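Cellulase (Soil metagenome, PDB 5I2U) probably hydrolyses beta-1,4-glucosidic bonds of cellulose as a halotolerant cellulase of glycoside hydrolase family 5. Local coordinates at residues A[283-297]-A[306-318]. Residues are numbered along the deposited sequence; the frame is centred on the assembly and turned at random.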
ATOM      1  N   ALA A 283       3.193  -0.879   6.404  1.00 26.32           N
ATOM      2  CA  ALA A 283       4.629  -0.676   6.671  1.00 25.52           C
ATOM      3  C   ALA A 283       5.509  -1.340   5.597  1.00 25.43           C
ATOM      4  O   ALA A 283       5.206  -2.455   5.152  1.00 26.51           O
ATOM      5  CB  ALA A 283       4.978  -1.193   8.050  1.00 24.49           C
ATOM      6  N   TRP A 284       6.601  -0.661   5.224  1.00 26.25           N
ATOM      7  CA  TRP A 284       7.578  -1.096   4.181  1.00 27.68           C
ATOM      8  C   TRP A 284       8.967  -1.387   4.788  1.00 27.70           C
ATOM      9  O   TRP A 284       9.449  -0.568   5.572  1.00 27.93           O
ATOM     10  CB  TRP A 284       7.715   0.042   3.179  1.00 29.97           C
ATOM     11  CG  TRP A 284       8.727  -0.113   2.070  1.00 32.65           C
ATOM     12  CD1 TRP A 284      10.068   0.169   2.127  1.00 34.06           C
ATOM     13  CD2 TRP A 284       8.469  -0.562   0.740  1.00 33.08           C
ATOM     14  NE1 TRP A 284      10.659  -0.098   0.922  1.00 35.72           N
ATOM     15  CE2 TRP A 284       9.703  -0.541   0.047  1.00 35.19           C
ATOM     16  CE3 TRP A 284       7.321  -1.011   0.070  1.00 33.65           C
ATOM     17  CZ2 TRP A 284       9.816  -0.924  -1.300  1.00 34.40           C
ATOM     18  CZ3 TRP A 284       7.431  -1.381  -1.265  1.00 34.58           C
ATOM     19  CH2 TRP A 284       8.672  -1.326  -1.940  1.00 34.11           C
ATOM     20  N   SER A 285       9.665  -2.486   4.463  1.00 28.64           N
ATOM     21  CA  SER A 285       9.270  -3.550   3.533  1.00 28.99           C
ATOM     22  C   SER A 285       9.673  -4.907   4.068  1.00 28.60           C
ATOM     23  O   SER A 285      10.709  -5.054   4.766  1.00 26.09           O
ATOM     24  CB  SER A 285       9.923  -3.377   2.149  1.00 27.93           C
ATOM     25  OG  SER A 285      11.335  -3.292   2.209  1.00 32.29           O
ATOM     26  N   VAL A 286       8.888  -5.906   3.666  1.00 28.68           N
ATOM     27  CA  VAL A 286       9.173  -7.313   3.970  1.00 28.03           C
ATOM     28  C   VAL A 286      10.197  -7.757   2.936  1.00 27.52           C
ATOM     29  O   VAL A 286       9.853  -8.230   1.851  1.00 31.96           O
ATOM     30  CB  VAL A 286       7.922  -8.201   3.902  1.00 27.37           C
ATOM     31  CG1 VAL A 286       8.271  -9.633   4.241  1.00 28.24           C
ATOM     32  CG2 VAL A 286       6.834  -7.679   4.837  1.00 29.28           C
ATOM     33  N   SER A 287      11.452  -7.562   3.293  1.00 24.82           N
ATOM     34  CA  SER A 287      12.594  -7.760   2.409  1.00 25.70           C
ATOM     35  C   SER A 287      13.848  -7.913   3.293  1.00 26.03           C
ATOM     36  O   SER A 287      13.780  -7.673   4.502  1.00 25.69           O
ATOM     37  CB  SER A 287      12.735  -6.557   1.456  1.00 27.24           C
ATOM     38  OG  SER A 287      12.871  -5.305   2.149  1.00 26.04           O
ATOM     39  N   ASP A 288      14.979  -8.280   2.689  1.00 26.79           N
ATOM     40  CA  ASP A 288      16.200  -8.640   3.425  1.00 27.98           C
ATOM     41  C   ASP A 288      17.497  -7.990   2.924  1.00 29.23           C
ATOM     42  O   ASP A 288      18.582  -8.516   3.094  1.00 27.80           O
ATOM     43  CB  ASP A 288      16.346 -10.170   3.503  1.00 30.24           C
ATOM     44  CG  ASP A 288      16.269 -10.860   2.149  1.00 32.03           C
ATOM     45  OD1 ASP A 288      16.109 -10.187   1.115  1.00 34.34           O
ATOM     46  OD2 ASP A 288      16.322 -12.118   2.123  1.00 34.32           O
ATOM     47  N   LYS A 289      17.380  -6.817   2.325  1.00 32.55           N
ATOM     48  CA  LYS A 289      18.544  -6.041   1.933  1.00 31.86           C
ATOM     49  C   LYS A 289      19.206  -5.522   3.217  1.00 31.03           C
ATOM     50  O   LYS A 289      18.547  -5.431   4.248  1.00 27.33           O
ATOM     51  CB  LYS A 289      18.083  -4.908   1.021  1.00 32.31           C
ATOM     52  CG  LYS A 289      19.153  -3.960   0.493  1.00 34.19           C
ATOM     53  CD  LYS A 289      18.527  -3.096  -0.596  1.00 32.49           C
ATOM     54  CE  LYS A 289      19.398  -1.923  -1.018  1.00 34.74           C
ATOM     55  NZ  LYS A 289      18.698  -1.081  -2.029  1.00 34.09           N
ATOM     56  N   ASN A 290      20.498  -5.200   3.163  1.00 31.23           N
ATOM     57  CA  ASN A 290      21.169  -4.527   4.288  0.50 32.23           C
ATOM     58  C   ASN A 290      20.803  -3.050   4.369  1.00 31.80           C
ATOM     59  O   ASN A 290      21.648  -2.161   4.161  1.00 35.39           O
ATOM     60  CB  ASN A 290      22.695  -4.669   4.231  0.50 32.07           C
ATOM     61  CG  ASN A 290      23.371  -4.101   5.468  0.50 30.74           C
ATOM     62  OD1 ASN A 290      22.802  -4.109   6.554  0.50 29.89           O
ATOM     63  ND2 ASN A 290      24.579  -3.587   5.299  0.50 31.68           N
ATOM     64  N   GLU A 291      19.544  -2.803   4.704  1.00 34.40           N
ATOM     65  CA  GLU A 291      18.996  -1.452   4.861  1.00 38.89           C
ATOM     66  C   GLU A 291      18.044  -1.478   6.059  1.00 35.55           C
ATOM     67  O   GLU A 291      17.421  -2.513   6.356  1.00 30.42           O
ATOM     68  CB  GLU A 291      18.256  -1.005   3.584  1.00 39.51           C
ATOM     69  CG  GLU A 291      17.018  -1.851   3.279  1.00 43.16           C
ATOM     70  CD  GLU A 291      16.356  -1.587   1.941  1.00 40.90           C
ATOM     71  OE1 GLU A 291      16.623  -0.546   1.306  1.00 38.96           O
ATOM     72  OE2 GLU A 291      15.559  -2.462   1.533  1.00 41.57           O
ATOM     73  N   THR A 292      17.939  -0.342   6.738  1.00 36.45           N
ATOM     74  CA  THR A 292      17.072  -0.192   7.912  1.00 35.16           C
ATOM     75  C   THR A 292      15.611  -0.577   7.645  1.00 33.85           C
ATOM     76  O   THR A 292      14.999  -1.254   8.470  1.00 35.26           O
ATOM     77  CB  THR A 292      17.142   1.257   8.448  1.00 36.70           C
ATOM     78  OG1 THR A 292      18.510   1.614   8.660  1.00 34.49           O
ATOM     79  CG2 THR A 292      16.374   1.401   9.759  1.00 39.20           C
ATOM     80  N   CYS A 293      15.067  -0.178   6.491  1.00 33.83           N
ATOM     81  CA  CYS A 293      13.665  -0.486   6.143  1.00 33.88           C
ATOM     82  C   CYS A 293      13.367  -1.961   5.763  1.00 31.95           C
ATOM     83  O   CYS A 293      12.195  -2.318   5.642  1.00 26.40           O
ATOM     84  CB  CYS A 293      13.155   0.429   5.019  1.00 35.88           C
ATOM     85  SG  CYS A 293      13.592  -0.103   3.335  1.00 39.60           S
ATOM     86  N   SER A 294      14.391  -2.805   5.585  1.00 30.05           N
ATOM     87  CA  SER A 294      14.178  -4.231   5.223  1.00 30.28           C
ATOM     88  C   SER A 294      13.969  -4.969   6.521  1.00 31.71           C
ATOM     89  O   SER A 294      14.869  -5.000   7.365  1.00 35.32           O
ATOM     90  CB  SER A 294      15.380  -4.821   4.467  1.00 29.93           C
ATOM     91  OG  SER A 294      15.211  -4.727   3.060  1.00 29.23           O
ATOM     92  N   MET A 295      12.791  -5.551   6.704  1.00 32.83           N
ATOM     93  CA  MET A 295      12.387  -6.083   8.030  1.00 31.16           C
ATOM     94  C   MET A 295      13.045  -7.402   8.461  1.00 32.35           C
ATOM     95  O   MET A 295      12.989  -7.742   9.648  1.00 32.96           O
ATOM     96  CB  MET A 295      10.873  -6.262   8.071  1.00 30.26           C
ATOM     97  CG  MET A 295      10.099  -4.959   7.980  1.00 32.16           C
ATOM     98  SD  MET A 295       8.330  -5.204   7.701  1.00 33.21           S
ATOM     99  CE  MET A 295       7.855  -3.510   7.344  1.00 34.18           C
ATOM    100  N   LEU A 296      13.625  -8.152   7.515  1.00 31.54           N
ATOM    101  CA  LEU A 296      14.117  -9.518   7.778  1.00 30.72           C
ATOM    102  C   LEU A 296      15.606  -9.685   7.488  1.00 29.42           C
ATOM    103  O   LEU A 296      16.156  -9.008   6.639  1.00 27.97           O
ATOM    104  CB  LEU A 296      13.355 -10.519   6.908  1.00 30.66           C
ATOM    105  CG  LEU A 296      11.829 -10.547   7.048  1.00 31.87           C
ATOM    106  CD1 LEU A 296      11.214 -11.376   5.923  1.00 31.01           C
ATOM    107  CD2 LEU A 296      11.421 -11.081   8.411  1.00 31.04           C
ATOM    108  N   LEU A 297      16.245 -10.610   8.194  1.00 32.06           N
ATOM    109  CA  LEU A 297      17.607 -11.038   7.848  1.00 32.36           C
ATOM    110  C   LEU A 297      17.573 -11.978   6.635  1.00 30.75           C
ATOM    111  O   LEU A 297      16.597 -12.696   6.451  1.00 27.34           O
ATOM    112  CB  LEU A 297      18.266 -11.776   9.010  1.00 33.00           C
ATOM    113  CG  LEU A 297      18.535 -10.985  10.279  1.00 34.62           C
ATOM    114  CD1 LEU A 297      19.288 -11.869  11.262  1.00 33.97           C
ATOM    115  CD2 LEU A 297      19.329  -9.712  10.006  1.00 37.53           C
ATOM    116  N   TRP A 306       9.265 -16.769  10.961  1.00 43.41           N
ATOM    117  CA  TRP A 306      10.380 -15.911  11.370  1.00 42.65           C
ATOM    118  C   TRP A 306      10.380 -15.816  12.891  1.00 41.89           C
ATOM    119  O   TRP A 306       9.524 -15.160  13.482  1.00 46.38           O
ATOM    120  CB  TRP A 306      10.312 -14.514  10.706  1.00 42.84           C
ATOM    121  CG  TRP A 306      10.098 -14.587   9.212  1.00 40.70           C
ATOM    122  CD1 TRP A 306      10.745 -15.407   8.327  1.00 37.78           C
ATOM    123  CD2 TRP A 306       9.145 -13.843   8.447  1.00 39.92           C
ATOM    124  NE1 TRP A 306      10.274 -15.199   7.056  1.00 36.58           N
ATOM    125  CE2 TRP A 306       9.286 -14.249   7.098  1.00 39.29           C
ATOM    126  CE3 TRP A 306       8.192 -12.866   8.765  1.00 38.36           C
ATOM    127  CZ2 TRP A 306       8.502 -13.722   6.072  1.00 36.64           C
ATOM    128  CZ3 TRP A 306       7.429 -12.330   7.749  1.00 39.79           C
ATOM    129  CH2 TRP A 306       7.582 -12.768   6.410  1.00 39.24           C
ATOM    130  N   THR A 307      11.345 -16.489  13.513  1.00 38.90           N
ATOM    131  CA  THR A 307      11.621 -16.340  14.942  1.00 37.79           C
ATOM    132  C   THR A 307      12.187 -14.933  15.209  1.00 35.73           C
ATOM    133  O   THR A 307      12.645 -14.249  14.288  1.00 33.52           O
ATOM    134  CB  THR A 307      12.645 -17.385  15.409  1.00 35.43           C
ATOM    135  OG1 THR A 307      13.785 -17.303  14.556  1.00 40.74           O
ATOM    136  CG2 THR A 307      12.068 -18.791  15.326  1.00 34.49           C
ATOM    137  N   GLU A 308      12.139 -14.494  16.461  1.00 36.08           N
ATOM    138  CA  GLU A 308      12.593 -13.140  16.820  1.00 41.13           C
ATOM    139  C   GLU A 308      13.979 -12.734  16.330  1.00 39.15           C
ATOM    140  O   GLU A 308      14.192 -11.575  16.026  1.00 43.01           O
ATOM    141  CB  GLU A 308      12.609 -12.974  18.328  1.00 44.56           C
ATOM    142  CG  GLU A 308      13.457 -14.000  19.116  1.00 47.63           C
ATOM    143  CD  GLU A 308      14.761 -13.431  19.666  1.00 51.42           C
ATOM    144  OE1 GLU A 308      15.268 -12.417  19.148  1.00 52.17           O
ATOM    145  OE2 GLU A 308      15.287 -14.016  20.636  1.00 62.15           O
ATOM    146  N   ASP A 309      14.916 -13.681  16.301  1.00 40.43           N
ATOM    147  CA  ASP A 309      16.297 -13.413  15.839  1.00 38.30           C
ATOM    148  C   ASP A 309      16.402 -13.078  14.336  1.00 36.16           C
ATOM    149  O   ASP A 309      17.381 -12.484  13.902  1.00 35.48           O
ATOM    150  CB  ASP A 309      17.240 -14.590  16.181  1.00 38.03           C
ATOM    151  CG  ASP A 309      16.718 -15.936  15.679  1.00 39.79           C
ATOM    152  OD1 ASP A 309      15.619 -16.343  16.085  1.00 44.92           O
ATOM    153  OD2 ASP A 309      17.410 -16.599  14.894  1.00 41.58           O
ATOM    154  N   LEU A 310      15.409 -13.496  13.559  1.00 34.31           N
ATOM    155  CA  LEU A 310      15.360 -13.256  12.119  1.00 33.94           C
ATOM    156  C   LEU A 310      14.718 -11.935  11.756  1.00 32.70           C
ATOM    157  O   LEU A 310      14.813 -11.494  10.606  1.00 35.11           O
ATOM    158  CB  LEU A 310      14.621 -14.401  11.423  1.00 32.45           C
ATOM    159  CG  LEU A 310      15.405 -15.715  11.422  1.00 32.82           C
ATOM    160  CD1 LEU A 310      14.497 -16.895  11.106  1.00 34.31           C
ATOM    161  CD2 LEU A 310      16.548 -15.648  10.416  1.00 33.10           C
ATOM    162  N   LEU A 311      14.065 -11.318  12.725  1.00 31.00           N
ATOM    163  CA  LEU A 311      13.468 -10.013  12.543  1.00 33.79           C
ATOM    164  C   LEU A 311      14.512  -8.955  12.791  1.00 30.68           C
ATOM    165  O   LEU A 311      15.211  -8.998  13.789  1.00 32.41           O
ATOM    166  CB  LEU A 311      12.319  -9.810  13.526  1.00 37.23           C
ATOM    167  CG  LEU A 311      11.133 -10.749  13.370  1.00 42.09           C
ATOM    168  CD1 LEU A 311      10.136 -10.530  14.506  1.00 46.46           C
ATOM    169  CD2 LEU A 311      10.471 -10.562  12.014  1.00 40.55           C
ATOM    170  N   LYS A 312      14.629  -8.026  11.864  1.00 28.96           N
ATOM    171  CA  LYS A 312      15.436  -6.844  12.068  1.00 31.72           C
ATOM    172  C   LYS A 312      14.716  -5.947  13.095  1.00 31.80           C
ATOM    173  O   LYS A 312      13.513  -6.109  13.316  1.00 32.25           O
ATOM    174  CB  LYS A 312      15.631  -6.099  10.748  1.00 30.96           C
ATOM    175  CG  LYS A 312      16.550  -6.800   9.754  1.00 32.46           C
ATOM    176  CD  LYS A 312      17.994  -6.314   9.855  1.00 34.13           C
ATOM    177  CE  LYS A 312      18.197  -4.943   9.229  1.00 34.56           C
ATOM    178  NZ  LYS A 312      18.094  -4.993   7.739  1.00 38.12           N
ATOM    179  N   PRO A 313      15.441  -4.997  13.710  1.00 32.18           N
ATOM    180  CA  PRO A 313      14.809  -4.029  14.617  1.00 30.75           C
ATOM    181  C   PRO A 313      13.509  -3.403  14.072  1.00 29.56           C
ATOM    182  O   PRO A 313      12.493  -3.394  14.769  1.00 30.80           O
ATOM    183  CB  PRO A 313      15.884  -2.964  14.790  1.00 32.41           C
ATOM    184  CG  PRO A 313      17.175  -3.670  14.555  1.00 32.39           C
ATOM    185  CD  PRO A 313      16.897  -4.787  13.599  1.00 30.68           C
ATOM    186  N   TRP A 314      13.540  -2.935  12.824  1.00 30.44           N
ATOM    187  CA  TRP A 314      12.335  -2.423  12.141  1.00 30.98           C
ATOM    188  C   TRP A 314      11.260  -3.498  11.932  1.00 28.96           C
ATOM    189  O   TRP A 314      10.066  -3.201  11.975  1.00 28.87           O
ATOM    190  CB  TRP A 314      12.731  -1.737  10.825  1.00 31.39           C
ATOM    191  CG  TRP A 314      11.610  -1.349   9.915  1.00 33.95           C
ATOM    192  CD1 TRP A 314      11.517  -1.655   8.610  1.00 35.89           C
ATOM    193  CD2 TRP A 314      10.419  -0.613  10.242  1.00 35.29           C
ATOM    194  NE1 TRP A 314      10.364  -1.152   8.073  1.00 36.56           N
ATOM    195  CE2 TRP A 314       9.668  -0.502   9.056  1.00 36.06           C
ATOM    196  CE3 TRP A 314       9.923  -0.023  11.417  1.00 38.95           C
ATOM    197  CZ2 TRP A 314       8.435   0.153   9.003  1.00 35.13           C
ATOM    198  CZ3 TRP A 314       8.703   0.649  11.366  1.00 35.60           C
ATOM    199  CH2 TRP A 314       7.973   0.724  10.165  1.00 36.88           C
ATOM    200  N   GLY A 315      11.686  -4.743  11.718  1.00 30.71           N
ATOM    201  CA  GLY A 315      10.779  -5.892  11.649  1.00 29.22           C
ATOM    202  C   GLY A 315      10.025  -6.109  12.948  1.00 29.84           C
ATOM    203  O   GLY A 315       8.800  -6.241  12.944  1.00 30.08           O
ATOM    204  N   LYS A 316      10.759  -6.132  14.055  1.00 28.86           N
ATOM    205  CA  LYS A 316      10.153  -6.274  15.371  1.00 30.20           C
ATOM    206  C   LYS A 316       9.173  -5.140  15.687  1.00 30.40           C
ATOM    207  O   LYS A 316       8.069  -5.383  16.196  1.00 33.02           O
ATOM    208  CB  LYS A 316      11.236  -6.347  16.459  1.00 29.91           C
ATOM    209  CG  LYS A 316      12.058  -7.628  16.459  1.00 29.84           C
ATOM    210  CD  LYS A 316      13.039  -7.635  17.628  1.00 31.37           C
ATOM    211  CE  LYS A 316      13.787  -8.955  17.769  1.00 32.73           C
ATOM    212  NZ  LYS A 316      14.908  -9.057  16.786  1.00 32.83           N
ATOM    213  N   LEU A 317       9.604  -3.911  15.418  1.00 31.23           N
ATOM    214  CA  LEU A 317       8.785  -2.734  15.651  1.00 33.61           C
ATOM    215  C   LEU A 317       7.506  -2.738  14.794  1.00 35.28           C
ATOM    216  O   LEU A 317       6.424  -2.370  15.278  1.00 33.06           O
ATOM    217  CB  LEU A 317       9.607  -1.476  15.369  1.00 37.11           C
ATOM    218  CG  LEU A 317       8.939  -0.122  15.595  1.00 41.49           C
ATOM    219  CD1 LEU A 317       8.407  -0.023  17.015  1.00 44.82           C
ATOM    220  CD2 LEU A 317       9.928   0.999  15.314  1.00 43.81           C
ATOM    221  N   THR A 318       7.635  -3.166  13.536  1.00 33.04           N
ATOM    222  CA  THR A 318       6.480  -3.316  12.637  1.00 34.16           C
ATOM    223  C   THR A 318       5.521  -4.414  13.121  1.00 34.61           C
ATOM    224  O   THR A 318       4.307  -4.211  13.175  1.00 41.82           O
ATOM    225  CB  THR A 318       6.922  -3.634  11.174  1.00 33.29           C
ATOM    226  OG1 THR A 318       7.705  -2.551  10.650  1.00 31.04           O
ATOM    227  CG2 THR A 318       5.722  -3.847  10.269  1.00 31.80           C
TER
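L296 and L311 form a single backbone bridge, in which L297 N donates to L310 O (2.9 Å, N-H...O 169°) and K312 N to M295 O (2.8 Å). Beyond it, helix 313-318 passes strand 283-286 at 9.9 Å between axes, with 128° between their directions.

W314 CG is anti to the backbone N (chi1 171°), which turns the indole toward 283-297, with C293 O at its edge. NE1 donates to W284 O at 2.7 Å; the oxygen lies near the indole plane, but the donor stands above the plane of the W284 carbonyl. M295 runs extended beside this ring in an oblique Met-aromatic contact. Its CE reaches T318 OG1 (3.4 Å). T318 OG1 sits over one W314 face and donates to W314 O, which also accepts from T318 N. A283 CB packs against T318 CG2.

The fold is the eight-stranded TIM barrel of family 5. Strand 281-286 is its last strand, and helix 313-325 follows on the outside. The W284-S285 peptide is cis, as in other family 5 cellulases, where this tryptophan probably lines the substrate cleft. The W284 ring meets H130 nearly parallel and W63 steeply.

K312, at the N-cap position, folds back through bends at chi2, chi3 and chi4. NZ thereby donates to E291 O (2.9 Å) and S294 O, clasping the E291 to S294 type I turn. L297 CD2 lies against K312 CD.

L296 covers one face of W306 with both methyls: CD1 stands 3.8 Å from the six-ring centroid, while CD2 also touches L311 CD2. W306 NE1 hydrogen-bonds to S301 O.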